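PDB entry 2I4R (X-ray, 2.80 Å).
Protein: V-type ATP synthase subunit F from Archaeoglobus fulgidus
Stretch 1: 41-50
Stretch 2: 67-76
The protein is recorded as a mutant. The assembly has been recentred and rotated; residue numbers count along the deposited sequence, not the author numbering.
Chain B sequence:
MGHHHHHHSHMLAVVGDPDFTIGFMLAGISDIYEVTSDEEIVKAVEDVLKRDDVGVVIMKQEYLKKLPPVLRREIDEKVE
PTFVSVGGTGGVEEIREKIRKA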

# COMPACT_ATOMS: atom_id res chain seq x y z
N ILE B 41 5.31 6.72 16.06
CA ILE B 41 4.52 6.38 14.89
C ILE B 41 3.51 7.49 14.67
O ILE B 41 3.39 8.06 13.58
CB ILE B 41 3.75 5.07 15.09
CG1 ILE B 41 4.71 3.93 15.42
CG2 ILE B 41 2.95 4.74 13.84
CD1 ILE B 41 4.05 2.57 15.56
N VAL B 42 2.77 7.79 15.73
CA VAL B 42 1.72 8.80 15.70
C VAL B 42 2.21 10.21 15.38
O VAL B 42 1.54 10.94 14.66
CB VAL B 42 0.96 8.82 17.04
CG1 VAL B 42 -0.19 9.80 16.97
CG2 VAL B 42 0.45 7.42 17.36
N LYS B 43 3.37 10.59 15.90
CA LYS B 43 3.88 11.92 15.63
C LYS B 43 4.27 12.00 14.17
O LYS B 43 3.92 12.95 13.48
CB LYS B 43 5.09 12.26 16.50
CG LYS B 43 5.52 13.72 16.35
CD LYS B 43 6.94 14.01 16.86
CE LYS B 43 7.33 15.46 16.53
NZ LYS B 43 8.76 15.78 16.80
N ALA B 44 4.99 10.98 13.70
CA ALA B 44 5.43 10.92 12.31
C ALA B 44 4.26 11.12 11.37
O ALA B 44 4.34 11.87 10.40
CB ALA B 44 6.09 9.58 12.02
N VAL B 45 3.16 10.44 11.67
CA VAL B 45 1.99 10.57 10.83
C VAL B 45 1.40 11.97 10.97
O VAL B 45 0.87 12.53 10.02
CB VAL B 45 0.94 9.54 11.21
CG1 VAL B 45 -0.25 9.65 10.28
CG2 VAL B 45 1.56 8.16 11.15
N GLU B 46 1.50 12.54 12.16
CA GLU B 46 0.98 13.89 12.35
C GLU B 46 1.86 14.80 11.53
O GLU B 46 1.37 15.67 10.80
CB GLU B 46 1.05 14.30 13.83
CG GLU B 46 -0.10 13.78 14.69
CD GLU B 46 0.06 14.12 16.17
OE1 GLU B 46 -0.92 13.95 16.94
OE2 GLU B 46 1.17 14.55 16.57
N ASP B 47 3.17 14.58 11.63
CA ASP B 47 4.14 15.38 10.93
C ASP B 47 3.99 15.30 9.42
O ASP B 47 4.04 16.31 8.73
CB ASP B 47 5.56 14.97 11.32
CG ASP B 47 5.81 15.14 12.82
OD1 ASP B 47 5.51 16.23 13.37
OD2 ASP B 47 6.33 14.18 13.43
N VAL B 48 3.79 14.09 8.91
CA VAL B 48 3.65 13.94 7.47
C VAL B 48 2.38 14.64 6.98
O VAL B 48 2.30 15.08 5.84
CB VAL B 48 3.66 12.45 7.07
CG1 VAL B 48 2.35 11.81 7.42
CG2 VAL B 48 3.96 12.32 5.60
N LEU B 49 1.39 14.75 7.86
CA LEU B 49 0.14 15.40 7.50
C LEU B 49 0.27 16.92 7.53
O LEU B 49 -0.46 17.62 6.84
CB LEU B 49 -0.99 14.96 8.44
CG LEU B 49 -1.48 13.52 8.21
CD1 LEU B 49 -2.28 13.04 9.39
CD2 LEU B 49 -2.30 13.46 6.94
N LYS B 50 1.20 17.42 8.33
CA LYS B 50 1.40 18.87 8.41
C LYS B 50 2.12 19.36 7.16
O LYS B 50 2.05 20.53 6.82
CB LYS B 50 2.23 19.24 9.65
CG LYS B 50 1.50 19.10 10.97
CD LYS B 50 2.00 20.12 11.99
CE LYS B 50 3.47 19.91 12.35
NZ LYS B 50 4.12 21.15 12.91
N LEU B 67 -3.17 4.86 15.78
CA LEU B 67 -3.50 6.27 15.61
C LEU B 67 -4.86 6.65 16.19
O LEU B 67 -5.88 6.02 15.89
CB LEU B 67 -3.48 6.62 14.12
CG LEU B 67 -2.21 6.25 13.34
CD1 LEU B 67 -2.45 6.48 11.86
CD2 LEU B 67 -1.04 7.08 13.83
N PRO B 68 -4.90 7.71 17.03
CA PRO B 68 -6.17 8.14 17.64
C PRO B 68 -7.27 8.40 16.60
O PRO B 68 -6.99 8.73 15.45
CB PRO B 68 -5.77 9.40 18.42
CG PRO B 68 -4.57 9.90 17.69
CD PRO B 68 -3.81 8.62 17.40
N PRO B 69 -8.53 8.26 17.01
CA PRO B 69 -9.69 8.46 16.14
C PRO B 69 -9.59 9.69 15.25
O PRO B 69 -9.93 9.63 14.08
CB PRO B 69 -10.85 8.55 17.12
CG PRO B 69 -10.41 7.66 18.24
CD PRO B 69 -8.96 8.05 18.41
N VAL B 70 -9.12 10.79 15.82
CA VAL B 70 -9.01 12.02 15.04
C VAL B 70 -8.15 11.81 13.80
O VAL B 70 -8.57 12.10 12.67
CB VAL B 70 -8.39 13.16 15.89
CG1 VAL B 70 -8.45 14.48 15.13
CG2 VAL B 70 -9.12 13.27 17.22
N LEU B 71 -6.94 11.29 14.02
CA LEU B 71 -5.98 11.02 12.95
C LEU B 71 -6.49 10.03 11.93
O LEU B 71 -6.36 10.25 10.73
CB LEU B 71 -4.65 10.51 13.52
CG LEU B 71 -3.63 11.54 13.99
CD1 LEU B 71 -2.37 10.86 14.49
CD2 LEU B 71 -3.29 12.46 12.83
N ARG B 72 -7.07 8.94 12.41
CA ARG B 72 -7.57 7.93 11.50
C ARG B 72 -8.59 8.53 10.54
O ARG B 72 -8.52 8.30 9.34
CB ARG B 72 -8.17 6.75 12.27
N ARG B 73 -9.52 9.31 11.06
CA ARG B 73 -10.51 9.90 10.17
C ARG B 73 -9.84 11.00 9.35
O ARG B 73 -10.15 11.20 8.17
CB ARG B 73 -11.71 10.44 10.95
CG ARG B 73 -11.47 11.66 11.83
CD ARG B 73 -12.82 12.13 12.42
NE ARG B 73 -13.46 11.05 13.17
CZ ARG B 73 -13.41 10.92 14.49
NH1 ARG B 73 -12.76 11.82 15.23
NH2 ARG B 73 -13.96 9.86 15.08
N GLU B 74 -8.90 11.71 9.98
CA GLU B 74 -8.17 12.79 9.32
C GLU B 74 -7.50 12.28 8.06
O GLU B 74 -7.51 12.95 7.03
CB GLU B 74 -7.11 13.36 10.27
N ILE B 75 -6.92 11.09 8.15
CA ILE B 75 -6.24 10.49 7.00
C ILE B 75 -7.22 9.68 6.18
O ILE B 75 -6.92 9.26 5.07
CB ILE B 75 -5.06 9.59 7.44
CG1 ILE B 75 -5.57 8.26 7.99
CG2 ILE B 75 -4.25 10.28 8.52
CD1 ILE B 75 -4.47 7.29 8.30
N ASP B 76 -8.40 9.45 6.76
CA ASP B 76 -9.46 8.71 6.09
C ASP B 76 -9.82 9.50 4.84
O ASP B 76 -9.88 8.94 3.73
CB ASP B 76 -10.68 8.60 7.01
CG ASP B 76 -11.96 8.23 6.26
OD1 ASP B 76 -12.48 9.08 5.49
OD2 ASP B 76 -12.43 7.09 6.44

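Helices often pack without any polar bond between them, held by the fit of branched aliphatic side chains, and the two stretches of this V-type ATP synthase subunit F make a compact example. Residues 41-50 are helical throughout; in the second stretch a helix starts at Pro-69. The two axes run in broadly the same direction, at 38° to each other, and approach to 11.2 Å. No hydrogen bond crosses between the stretches. Each helix is held by its own backbone bonds, as in Glu-46 N to Val-42 O (3.0 Å) and Ile-75 N to Leu-71 O (2.8 Å). The contacts across are between carbon atoms, and about 356 Å² of surface is buried, both sides summed.

The spacing on the first helix follows the usual logic. Val-42, Val-45, Glu-46 and Leu-49 recur at intervals of three and four, which keeps them on one flank, while Leu-67, Leu-71 and Ile-75 advance by four on the other stretch. The chains are closest near the start, where the CA atoms of Val-42 and Leu-67 lie 5.8 Å apart; the CA atoms of Leu-49 and Ile-75 are 8.1 Å apart.

Leu-67 supplies the first bump. Its CA-to-CB bond points sideways, but with chi1 in m and chi2 in t its end comes nearer the helix, and CD2 enters the hollow between two valines one turn apart: it lies 3.8 Å from both CA and CG2 of Val-42, and 3.9 Å from CG2 of Val-45. Beta-branched valine suits such a place, because it offers methyl groups close to the backbone and lets the leucine approach the helix itself. Pro-68, at the N-cap position, adds its puckered ring to this end, with CD 3.8 Å from Val-42 CG1.

Leu-71 is the central bump, buried, its CA-to-CB bond directed toward the first stretch. Both methyls touch Glu-46 CG, CD1 at 3.7 Å and CD2 at 3.9 Å; CD1 also meets Val-42 CG1 at 3.5 Å and CD2 also meets Leu-49 CD1 at 3.6 Å. Glu-46 shows how a charged residue can serve at an exposed border: its aliphatic CG covers the leucine, and its carboxylate takes no part in a bond across the contact.

At the far end the projection is reversed. Leu-49, its CA-to-CB bond directed toward the second stretch, sets CD1 in the notch between Leu-71 and Ile-75, 3.5 Å from CG2 of Ile-75 as well as touching Leu-71 CD2. The same Ile-75 CG2 lies 4.4 Å from CG1 of Val-45, a looser contact beside the notch. Leu-49 extends across this wider spacing with chi1 in m and chi2 in t, and isoleucine's branch at CB presents a methyl near its own backbone to receive it. The outcome is a mutual fit, in which each stretch contributes both bumps and hollows.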